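Cytochrome P450 monooxygenase (Rhodococcus sp. ECU0066, PDB 6KBH) probably acts as a self-sufficient monooxygenase, carrying heme, FMN and a [2Fe-2S] cluster on one chain so that electrons can reach the heme for oxygen activation. Local coordinates at residues A112-R116 with Y117-M121; G230-W233 with Q234-T238; D303-E306 with E307-D311; R412-P415 with H416-L419. All coordinates share one frame; numbering follows the deposited sequence.

Interaction 1: A112-R116 with Y117-M121; sequences AVLAR and YGYAM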
loop_
_atom_site.group_PDB
_atom_site.type_symbol
_atom_site.label_atom_id
_atom_site.label_comp_id
_atom_site.label_asym_id
_atom_site.label_seq_id
_atom_site.Cartn_x
_atom_site.Cartn_y
_atom_site.Cartn_z
ATOM N N ALA A 112 -12.163 -25.286 -33.579
ATOM C CA ALA A 112 -11.380 -25.819 -34.688
ATOM C C ALA A 112 -10.219 -24.895 -35.033
ATOM O O ALA A 112 -9.110 -25.360 -35.318
ATOM C CB ALA A 112 -12.278 -26.038 -35.905
ATOM N N VAL A 113 -10.457 -23.581 -35.009
ATOM C CA VAL A 113 -9.386 -22.621 -35.263
ATOM C C VAL A 113 -8.309 -22.731 -34.192
ATOM O O VAL A 113 -7.108 -22.686 -34.489
ATOM C CB VAL A 113 -9.956 -21.193 -35.348
ATOM C CG1 VAL A 113 -8.858 -20.198 -35.681
ATOM C CG2 VAL A 113 -11.081 -21.124 -36.375
ATOM N N LEU A 114 -8.720 -22.873 -32.929
ATOM C CA LEU A 114 -7.753 -23.044 -31.849
ATOM C C LEU A 114 -6.962 -24.336 -32.016
ATOM O O LEU A 114 -5.741 -24.357 -31.821
ATOM C CB LEU A 114 -8.464 -23.030 -30.495
ATOM C CG LEU A 114 -8.991 -21.700 -29.957
ATOM C CD1 LEU A 114 -9.899 -21.947 -28.763
ATOM C CD2 LEU A 114 -7.844 -20.770 -29.580
ATOM N N ALA A 115 -7.645 -25.428 -32.374
ATOM C CA ALA A 115 -6.965 -26.709 -32.521
ATOM C C ALA A 115 -5.998 -26.704 -33.699
ATOM O O ALA A 115 -5.026 -27.469 -33.703
ATOM C CB ALA A 115 -7.988 -27.833 -32.674
ATOM N N ARG A 116 -6.245 -25.855 -34.703
ATOM C CA ARG A 116 -5.362 -25.808 -35.864
ATOM C C ARG A 116 -3.972 -25.302 -35.498
ATOM O O ARG A 116 -2.979 -25.760 -36.074
ATOM C CB ARG A 116 -5.979 -24.943 -36.961
ATOM C CG ARG A 116 -7.021 -25.673 -37.794
ATOM C CD ARG A 116 -7.176 -25.035 -39.159
ATOM N NE ARG A 116 -7.656 -23.660 -39.066
ATOM C CZ ARG A 116 -8.939 -23.315 -39.091
ATOM N NH1 ARG A 116 -9.876 -24.247 -39.206
ATOM N NH2 ARG A 116 -9.286 -22.038 -39.001
ATOM N N TYR A 117 -3.876 -24.368 -34.554
ATOM C CA TYR A 117 -2.595 -23.992 -33.977
ATOM C C TYR A 117 -2.181 -24.913 -32.836
ATOM O O TYR A 117 -1.197 -24.619 -32.150
ATOM C CB TYR A 117 -2.628 -22.546 -33.480
ATOM C CG TYR A 117 -2.686 -21.502 -34.573
ATOM C CD1 TYR A 117 -3.896 -21.126 -35.143
ATOM C CD2 TYR A 117 -1.527 -20.886 -35.030
ATOM C CE1 TYR A 117 -3.950 -20.166 -36.140
ATOM C CE2 TYR A 117 -1.571 -19.928 -36.027
ATOM C CZ TYR A 117 -2.787 -19.572 -36.577
ATOM O OH TYR A 117 -2.839 -18.621 -37.569
ATOM N N GLY A 118 -2.913 -26.007 -32.619
ATOM C CA GLY A 118 -2.611 -26.957 -31.565
ATOM C C GLY A 118 -2.424 -26.314 -30.206
ATOM O O GLY A 118 -1.479 -26.636 -29.480
ATOM N N TYR A 119 -3.325 -25.399 -29.855
ATOM C CA TYR A 119 -3.226 -24.631 -28.621
ATOM C C TYR A 119 -3.853 -25.416 -27.477
ATOM O O TYR A 119 -4.983 -25.899 -27.590
ATOM C CB TYR A 119 -3.899 -23.265 -28.805
ATOM C CG TYR A 119 -4.387 -22.538 -27.556
ATOM C CD1 TYR A 119 -5.634 -22.809 -26.991
ATOM C CD2 TYR A 119 -3.615 -21.546 -26.973
ATOM C CE1 TYR A 119 -6.071 -22.123 -25.859
ATOM C CE2 TYR A 119 -4.041 -20.865 -25.854
ATOM C CZ TYR A 119 -5.269 -21.156 -25.302
ATOM O OH TYR A 119 -5.689 -20.474 -24.185
ATOM N N ALA A 120 -3.102 -25.558 -26.387
ATOM C CA ALA A 120 -3.593 -26.232 -25.186
ATOM C C ALA A 120 -2.963 -25.512 -23.995
ATOM O O ALA A 120 -1.846 -25.830 -23.582
ATOM C CB ALA A 120 -3.256 -27.715 -25.195
ATOM N N MET A 121 -3.686 -24.537 -23.456
ATOM C CA MET A 121 -3.196 -23.801 -22.304
ATOM C C MET A 121 -3.673 -24.449 -21.016
ATOM O O MET A 121 -4.860 -24.757 -20.864
ATOM C CB MET A 121 -3.636 -22.342 -22.316
ATOM C CG MET A 121 -3.089 -21.633 -21.090
ATOM S SD MET A 121 -3.512 -19.911 -20.923
ATOM C CE MET A 121 -2.613 -19.327 -22.328
#
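Leu114 O is gripped by two amides where helix 108-116 ends: Tyr119 N donates to it over 3.3 Å in a nearly straight bond (167° at the hydrogen), while Tyr117 N reaches it only weakly, its bond strongly bent. Beside it, Gly118 N binds Ala115 O at 2.8 Å. Together the bonds from Tyr119 and Gly118 make a Schellman motif, with Gly118 as the C-prime residue at positive phi (51°). The motif turns the chain back so that Tyr119 comes alongside Leu114. The two side chains lie side by side and point the same way, with Leu114 CD2 4.0 Å from CD1 of the Tyr119 ring. Tyr117 takes another course: its CG stands anti to its own carbonyl carbon (chi1 -70°), and this brings ring atom CD1 edge-on to Val113 O, 3.6 Å away and near the ring plane. Both tyrosines reach on to helix 219-242, where the Tyr119 ring meets Trp233 edge-to-face and Tyr117 OH makes a weak hydrogen bond to Lys231 NZ. At the end of this helix, which probably corresponds to the B' helix of other P450s, the carbonyls of Leu114 and Ala115 thus find amide donors in the turn itself, and the exit from the helix becomes an aromatic surface against its neighbour.

Interaction 2: G230-W233 with Q234-T238; sequences GKFW and QFAGT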
loop_
_atom_site.group_PDB
_atom_site.type_symbol
_atom_site.label_atom_id
_atom_site.label_comp_id
_atom_site.label_asym_id
_atom_site.label_seq_id
_atom_site.Cartn_x
_atom_site.Cartn_y
_atom_site.Cartn_z
ATOM N N GLY A 230 -4.520 -18.214 -31.225
ATOM C CA GLY A 230 -3.735 -19.308 -31.775
ATOM C C GLY A 230 -2.428 -18.842 -32.388
ATOM O O GLY A 230 -1.382 -19.469 -32.187
ATOM N N LYS A 231 -2.470 -17.747 -33.157
ATOM C CA LYS A 231 -1.247 -17.137 -33.671
ATOM C C LYS A 231 -0.270 -16.863 -32.545
ATOM O O LYS A 231 0.925 -17.166 -32.642
ATOM C CB LYS A 231 -1.562 -15.829 -34.402
ATOM C CG LYS A 231 -2.285 -15.962 -35.723
ATOM C CD LYS A 231 -2.533 -14.583 -36.317
ATOM C CE LYS A 231 -3.525 -14.635 -37.463
ATOM N NZ LYS A 231 -2.987 -15.400 -38.616
ATOM N N PHE A 232 -0.778 -16.298 -31.458
ATOM C CA PHE A 232 0.078 -15.902 -30.352
ATOM C C PHE A 232 0.602 -17.115 -29.581
ATOM O O PHE A 232 1.706 -17.058 -29.022
ATOM C CB PHE A 232 -0.704 -14.939 -29.455
ATOM C CG PHE A 232 -0.083 -14.698 -28.119
ATOM C CD1 PHE A 232 -0.229 -15.621 -27.104
ATOM C CD2 PHE A 232 0.640 -13.544 -27.872
ATOM C CE1 PHE A 232 0.363 -15.429 -25.902
ATOM C CE2 PHE A 232 1.222 -13.338 -26.637
ATOM C CZ PHE A 232 1.076 -14.287 -25.648
ATOM N N TRP A 233 -0.145 -18.225 -29.560
ATOM C CA TRP A 233 0.274 -19.376 -28.764
ATOM C C TRP A 233 1.524 -20.032 -29.335
ATOM O O TRP A 233 2.431 -20.410 -28.584
ATOM C CB TRP A 233 -0.860 -20.389 -28.678
ATOM C CG TRP A 233 -0.459 -21.711 -28.104
ATOM C CD1 TRP A 233 -0.142 -22.840 -28.798
ATOM C CD2 TRP A 233 -0.352 -22.050 -26.716
ATOM N NE1 TRP A 233 0.165 -23.859 -27.932
ATOM C CE2 TRP A 233 0.042 -23.401 -26.647
ATOM C CE3 TRP A 233 -0.548 -21.343 -25.526
ATOM C CZ2 TRP A 233 0.244 -24.059 -25.437
ATOM C CZ3 TRP A 233 -0.347 -21.998 -24.325
ATOM C CH2 TRP A 233 0.045 -23.342 -24.289
ATOM N N GLN A 234 1.585 -20.197 -30.658
ATOM C CA GLN A 234 2.724 -20.888 -31.249
ATOM C C GLN A 234 3.915 -19.972 -31.483
ATOM O O GLN A 234 5.057 -20.435 -31.394
ATOM C CB GLN A 234 2.317 -21.585 -32.556
ATOM C CG GLN A 234 2.198 -20.698 -33.782
ATOM C CD GLN A 234 1.970 -21.510 -35.049
ATOM O OE1 GLN A 234 1.960 -22.742 -35.014
ATOM N NE2 GLN A 234 1.780 -20.824 -36.172
ATOM N N PHE A 235 3.690 -18.687 -31.763
ATOM C CA PHE A 235 4.817 -17.762 -31.785
ATOM C C PHE A 235 5.441 -17.647 -30.392
ATOM O O PHE A 235 6.670 -17.731 -30.236
ATOM C CB PHE A 235 4.368 -16.406 -32.338
ATOM C CG PHE A 235 5.493 -15.415 -32.524
ATOM C CD1 PHE A 235 6.797 -15.743 -32.175
ATOM C CD2 PHE A 235 5.237 -14.146 -33.055
ATOM C CE1 PHE A 235 7.811 -14.836 -32.330
ATOM C CE2 PHE A 235 6.246 -13.232 -33.232
ATOM C CZ PHE A 235 7.550 -13.585 -32.853
ATOM N N ALA A 236 4.615 -17.518 -29.357
ATOM C CA ALA A 236 5.203 -17.510 -28.025
ATOM C C ALA A 236 5.901 -18.829 -27.717
ATOM O O ALA A 236 6.752 -18.867 -26.825
ATOM C CB ALA A 236 4.146 -17.199 -26.967
ATOM N N GLY A 237 5.586 -19.896 -28.456
ATOM C CA GLY A 237 6.296 -21.151 -28.267
ATOM C C GLY A 237 7.743 -21.079 -28.720
ATOM O O GLY A 237 8.638 -21.613 -28.056
ATOM N N THR A 238 7.992 -20.427 -29.858
ATOM C CA THR A 238 9.365 -20.207 -30.302
ATOM C C THR A 238 10.102 -19.272 -29.355
ATOM O O THR A 238 11.272 -19.504 -29.028
ATOM C CB THR A 238 9.374 -19.632 -31.717
ATOM O OG1 THR A 238 9.126 -18.221 -31.659
ATOM C CG2 THR A 238 8.303 -20.295 -32.572
#
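Ala236 CB sits over one face of the Phe232 ring, one helical turn further on, 4.3 Å above the plane and offset toward the rim; the nearest ring atom is CE1. This is a loose apolar contact; the backbone of the same pair is joined by Ala236 N to Phe232 O at 3.0 Å. The preceding turn bond, Phe235 N to Lys231 O, measures 3.3 Å and is fairly straight at 165°, and Phe235 CB rests 3.5 Å from the same carbonyl oxygen. Gln234 has its CG between the backbone N and the carbonyl carbon (chi1 78°), which folds CG back toward Lys231 O, 3.9 Å away; its chain is extended beyond. Nearer the end of the segment, Thr238 OG1 donates to Phe235 O over 2.9 Å, in the carbonyl plane and on a lone pair, so that the hydroxyl is turned onto its own helix. Neighbouring helices set these groups from outside. Phe232 packs against Met277 and Ile280 of helix 269-281 and against Leu202 of helix 199-204. Trp233 stacks its ring on His273, whose NE2 also bonds Trp233 O. In order along the chain, helix 219-242 probably corresponds to the G helix of the P450 fold, and helix 269-281 to the first part of the long central helix that follows it. The flank facing helix 269-281 combines apolar packing of Phe232 and Ala236 with one polar link, His273 NE2 to Trp233 O, in which the imidazole supplies a second donor to a carbonyl that Gly237 N reaches only weakly.

Interaction 3: D303-E306 with E307-D311; sequences DVWE and EICAD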
loop_
_atom_site.group_PDB
_atom_site.type_symbol
_atom_site.label_atom_id
_atom_site.label_comp_id
_atom_site.label_asym_id
_atom_site.label_seq_id
_atom_site.Cartn_x
_atom_site.Cartn_y
_atom_site.Cartn_z
ATOM N N ASP A 303 -10.801 19.856 -8.943
ATOM C CA ASP A 303 -10.104 20.405 -7.783
ATOM C C ASP A 303 -9.103 19.398 -7.231
ATOM O O ASP A 303 -7.942 19.737 -6.969
ATOM C CB ASP A 303 -11.105 20.819 -6.704
ATOM C CG ASP A 303 -12.121 19.736 -6.403
ATOM O OD1 ASP A 303 -12.384 18.902 -7.297
ATOM O OD2 ASP A 303 -12.651 19.716 -5.273
ATOM N N VAL A 304 -9.533 18.147 -7.062
ATOM C CA VAL A 304 -8.616 17.113 -6.598
ATOM C C VAL A 304 -7.585 16.795 -7.676
ATOM O O VAL A 304 -6.458 16.387 -7.367
ATOM C CB VAL A 304 -9.404 15.867 -6.151
ATOM C CG1 VAL A 304 -10.229 15.326 -7.273
ATOM C CG2 VAL A 304 -8.482 14.800 -5.661
ATOM N N TRP A 305 -7.935 16.986 -8.949
ATOM C CA TRP A 305 -6.932 16.906 -10.005
ATOM C C TRP A 305 -5.821 17.921 -9.773
ATOM O O TRP A 305 -4.633 17.576 -9.781
ATOM C CB TRP A 305 -7.586 17.128 -11.369
ATOM C CG TRP A 305 -6.638 17.630 -12.418
ATOM C CD1 TRP A 305 -6.433 18.931 -12.782
ATOM C CD2 TRP A 305 -5.778 16.842 -13.247
ATOM N NE1 TRP A 305 -5.494 18.999 -13.782
ATOM C CE2 TRP A 305 -5.078 17.731 -14.088
ATOM C CE3 TRP A 305 -5.531 15.470 -13.362
ATOM C CZ2 TRP A 305 -4.149 17.294 -15.027
ATOM C CZ3 TRP A 305 -4.608 15.039 -14.297
ATOM C CH2 TRP A 305 -3.928 15.947 -15.116
ATOM N N GLU A 306 -6.194 19.186 -9.560
ATOM C CA GLU A 306 -5.199 20.234 -9.362
ATOM C C GLU A 306 -4.406 20.026 -8.078
ATOM O O GLU A 306 -3.259 20.478 -7.979
ATOM C CB GLU A 306 -5.882 21.600 -9.347
ATOM C CG GLU A 306 -6.058 22.228 -10.718
ATOM C CD GLU A 306 -7.103 23.324 -10.717
ATOM O OE1 GLU A 306 -7.262 23.986 -9.668
ATOM O OE2 GLU A 306 -7.769 23.521 -11.755
ATOM N N GLU A 307 -4.999 19.359 -7.087
ATOM C CA GLU A 307 -4.262 19.033 -5.872
ATOM C C GLU A 307 -3.083 18.119 -6.181
ATOM O O GLU A 307 -1.962 18.351 -5.713
ATOM C CB GLU A 307 -5.192 18.386 -4.848
ATOM C CG GLU A 307 -5.866 19.377 -3.921
ATOM C CD GLU A 307 -6.577 18.699 -2.769
ATOM O OE1 GLU A 307 -6.852 17.486 -2.872
ATOM O OE2 GLU A 307 -6.860 19.378 -1.758
ATOM N N ILE A 308 -3.323 17.067 -6.969
ATOM C CA ILE A 308 -2.234 16.195 -7.401
ATOM C C ILE A 308 -1.199 16.989 -8.186
ATOM O O ILE A 308 0.009 16.733 -8.092
ATOM C CB ILE A 308 -2.793 15.016 -8.222
ATOM C CG1 ILE A 308 -3.663 14.114 -7.347
ATOM C CG2 ILE A 308 -1.668 14.209 -8.840
ATOM C CD1 ILE A 308 -4.268 12.944 -8.095
ATOM N N CYS A 309 -1.652 17.976 -8.963
ATOM C CA CYS A 309 -0.727 18.809 -9.722
ATOM C C CYS A 309 0.149 19.657 -8.809
ATOM O O CYS A 309 1.292 19.968 -9.166
ATOM C CB CYS A 309 -1.501 19.698 -10.694
ATOM S SG CYS A 309 -2.477 18.782 -11.914
ATOM N N ALA A 310 -0.362 20.046 -7.639
ATOM C CA ALA A 310 0.421 20.827 -6.690
ATOM C C ALA A 310 1.631 20.032 -6.219
ATOM O O ALA A 310 2.774 20.398 -6.512
ATOM C CB ALA A 310 -0.438 21.251 -5.497
ATOM N N ASP A 311 1.392 18.933 -5.505
ATOM C CA ASP A 311 2.456 18.037 -5.081
ATOM C C ASP A 311 2.076 16.616 -5.477
ATOM O O ASP A 311 0.936 16.189 -5.234
ATOM C CB ASP A 311 2.711 18.118 -3.568
ATOM C CG ASP A 311 1.467 17.835 -2.754
ATOM O OD1 ASP A 311 0.363 18.153 -3.239
ATOM O OD2 ASP A 311 1.587 17.280 -1.642
#
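Trp305 and Cys309, one turn apart on helix 302-310, meet thiol on indole. SG lies over one face of the ring system, 3.7 Å from the centroid of the five-membered ring and 23° off its normal, with CE2 the nearest ring atom at 3.5 Å. Two torsions bring them together: Trp305 sends CG anti to its backbone N (chi1 156°), and Cys309 holds SG beside its own N (chi1 -61°), so the sulfur leans back along the helix over the ring. The turn bond of the same pair, Cys309 N to Trp305 O, is 3.1 Å long. Trp305 NE1 is taken by Pro415 O, which fixes the rotation of the indole already covered by sulfur on one face. With an alanine at Trp305 the thiol would probably lose its aromatic bed and Pro415 O its indole donor. Ile308 points into the neighbouring helices, against Leu298, Leu407 and Ala318, while its N binds Val304 O at 3.2 Å. On a different flank, Glu307 stretches out with OE1 4.2 Å from Val304 CG2, and the carboxylate finds its charge partner in Arg376; Asp303 OD2, a like charge, stays 6.7 Å from OE1. This helix, probably the J helix of the P450 fold, is therefore amphipathic: a polarisable sulfur-aromatic contact and apolar branches face inward, and the Arg376 salt bridge is likely to offset the concentration of negative charge on the outer flank.

Interaction 4: R412-P415 with H416-L419; sequences RRLP and HMEL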
loop_
_atom_site.group_PDB
_atom_site.type_symbol
_atom_site.label_atom_id
_atom_site.label_comp_id
_atom_site.label_asym_id
_atom_site.label_seq_id
_atom_site.Cartn_x
_atom_site.Cartn_y
_atom_site.Cartn_z
ATOM N N ARG A 412 2.385 16.272 -14.083
ATOM C CA ARG A 412 3.539 17.156 -14.202
ATOM C C ARG A 412 3.431 18.020 -15.449
ATOM O O ARG A 412 3.376 19.252 -15.368
ATOM C CB ARG A 412 4.828 16.336 -14.236
ATOM C CG ARG A 412 5.240 15.751 -12.903
ATOM C CD ARG A 412 6.139 16.689 -12.130
ATOM N NE ARG A 412 6.752 16.007 -10.995
ATOM C CZ ARG A 412 7.736 15.119 -11.100
ATOM N NH1 ARG A 412 8.229 14.804 -12.291
ATOM N NH2 ARG A 412 8.231 14.546 -10.012
ATOM N N ARG A 413 3.379 17.382 -16.618
ATOM C CA ARG A 413 3.534 18.107 -17.871
ATOM C C ARG A 413 2.258 18.834 -18.281
ATOM O O ARG A 413 2.321 19.976 -18.748
ATOM C CB ARG A 413 3.991 17.143 -18.968
ATOM C CG ARG A 413 5.377 16.568 -18.710
ATOM C CD ARG A 413 5.726 15.414 -19.635
ATOM N NE ARG A 413 5.926 15.832 -21.017
ATOM C CZ ARG A 413 6.404 15.041 -21.972
ATOM N NH1 ARG A 413 6.745 13.790 -21.694
ATOM N NH2 ARG A 413 6.552 15.503 -23.205
ATOM N N LEU A 414 1.092 18.207 -18.118
ATOM C CA LEU A 414 -0.173 18.757 -18.606
ATOM C C LEU A 414 -1.193 18.927 -17.484
ATOM O O LEU A 414 -2.254 18.292 -17.500
ATOM C CB LEU A 414 -0.753 17.876 -19.712
ATOM C CG LEU A 414 0.190 17.298 -20.769
ATOM C CD1 LEU A 414 -0.592 16.693 -21.919
ATOM C CD2 LEU A 414 1.093 18.386 -21.285
ATOM N N PRO A 415 -0.921 19.795 -16.502
ATOM C CA PRO A 415 -1.950 20.084 -15.492
ATOM C C PRO A 415 -3.114 20.882 -16.045
ATOM O O PRO A 415 -4.206 20.837 -15.468
ATOM C CB PRO A 415 -1.190 20.885 -14.424
ATOM C CG PRO A 415 0.262 20.746 -14.771
ATOM C CD PRO A 415 0.297 20.578 -16.251
ATOM N N HIS A 416 -2.912 21.615 -17.140
ATOM C CA HIS A 416 -3.948 22.395 -17.802
ATOM C C HIS A 416 -4.795 21.558 -18.759
ATOM O O HIS A 416 -5.469 22.112 -19.639
ATOM C CB HIS A 416 -3.311 23.571 -18.547
ATOM C CG HIS A 416 -2.423 23.155 -19.675
ATOM N ND1 HIS A 416 -1.477 22.161 -19.550
ATOM C CD2 HIS A 416 -2.332 23.601 -20.950
ATOM C CE1 HIS A 416 -0.847 22.008 -20.700
ATOM N NE2 HIS A 416 -1.345 22.872 -21.566
ATOM N N MET A 417 -4.758 20.239 -18.605
ATOM C CA MET A 417 -5.554 19.337 -19.421
ATOM C C MET A 417 -6.938 19.164 -18.811
ATOM O O MET A 417 -7.080 19.016 -17.594
ATOM C CB MET A 417 -4.850 17.986 -19.535
ATOM C CG MET A 417 -5.705 16.855 -20.066
ATOM S SD MET A 417 -5.066 15.238 -19.583
ATOM C CE MET A 417 -3.617 15.119 -20.629
ATOM N N GLU A 418 -7.966 19.188 -19.659
ATOM C CA GLU A 418 -9.328 18.957 -19.196
ATOM C C GLU A 418 -10.053 18.043 -20.171
ATOM O O GLU A 418 -9.619 17.831 -21.305
ATOM C CB GLU A 418 -10.116 20.265 -19.014
ATOM C CG GLU A 418 -10.380 21.039 -20.286
ATOM C CD GLU A 418 -11.139 22.331 -20.040
ATOM O OE1 GLU A 418 -11.449 22.627 -18.867
ATOM O OE2 GLU A 418 -11.425 23.050 -21.022
ATOM N N LEU A 419 -11.172 17.504 -19.699
ATOM C CA LEU A 419 -11.998 16.634 -20.522
ATOM C C LEU A 419 -12.777 17.447 -21.546
ATOM O O LEU A 419 -13.295 18.526 -21.243
ATOM C CB LEU A 419 -12.970 15.843 -19.646
ATOM C CG LEU A 419 -12.463 14.565 -18.982
ATOM C CD1 LEU A 419 -13.480 14.050 -17.975
ATOM C CD2 LEU A 419 -12.169 13.520 -20.033
#
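The chain leaves helix 396-413 through a type I beta turn from Leu414 to Met417, closed by a weak bond from Met417 N to Leu414 O at 3.4 Å, and runs into strand 418-419. This is the link between the last long helix of the P450 fold, probably its L helix, and a small antiparallel sheet. At the two ends of the turn Leu414 and Met417 cross obliquely, Leu414 CD1 touching the methyl CE at 3.6 Å. Met417 has CG anti to its backbone N (chi1 166°) and bends at its last torsion, which carries CE back onto the leucine. The His416 ring is set edge-on to the backbone before it, with ND1 3.8 Å from Leu414 CA. Its far nitrogen NE2 bonds Asp444 O, and the ring meets Trp443 with planes at about 80°. A leucine in place of His416 would probably leave Asp444 O without this donor and loosen the join to the chain beyond strand 440-442. Glu418 pairs with Arg442 by backbone bonds and a salt bridge, seating the strand. Next to ND1 in the imidazole of His416, CE1 lies 4.2 Å from Leu414 CD2.

In the fold
The four contacts form two pairs within the heme-bearing part of the chain. Interactions 1 and 2 touch, their centres 10 Å apart, where the turn after helix 108-116 rests on helix 219-242. Interactions 3 and 4 are equally close: Trp305 NE1 lies 2.8 Å from Pro415 O, and Cys309 SG packs on Pro415 CB at 3.5 Å, so the thiol touches both the indole and the proline ring. The pairs stand well apart, with centres 40 to 50 Å from each other and nearest atoms at least about 28 Å apart. None lies at an annotated site; the side chain of Phe232 in interaction 2 comes to about 11 Å from the heme.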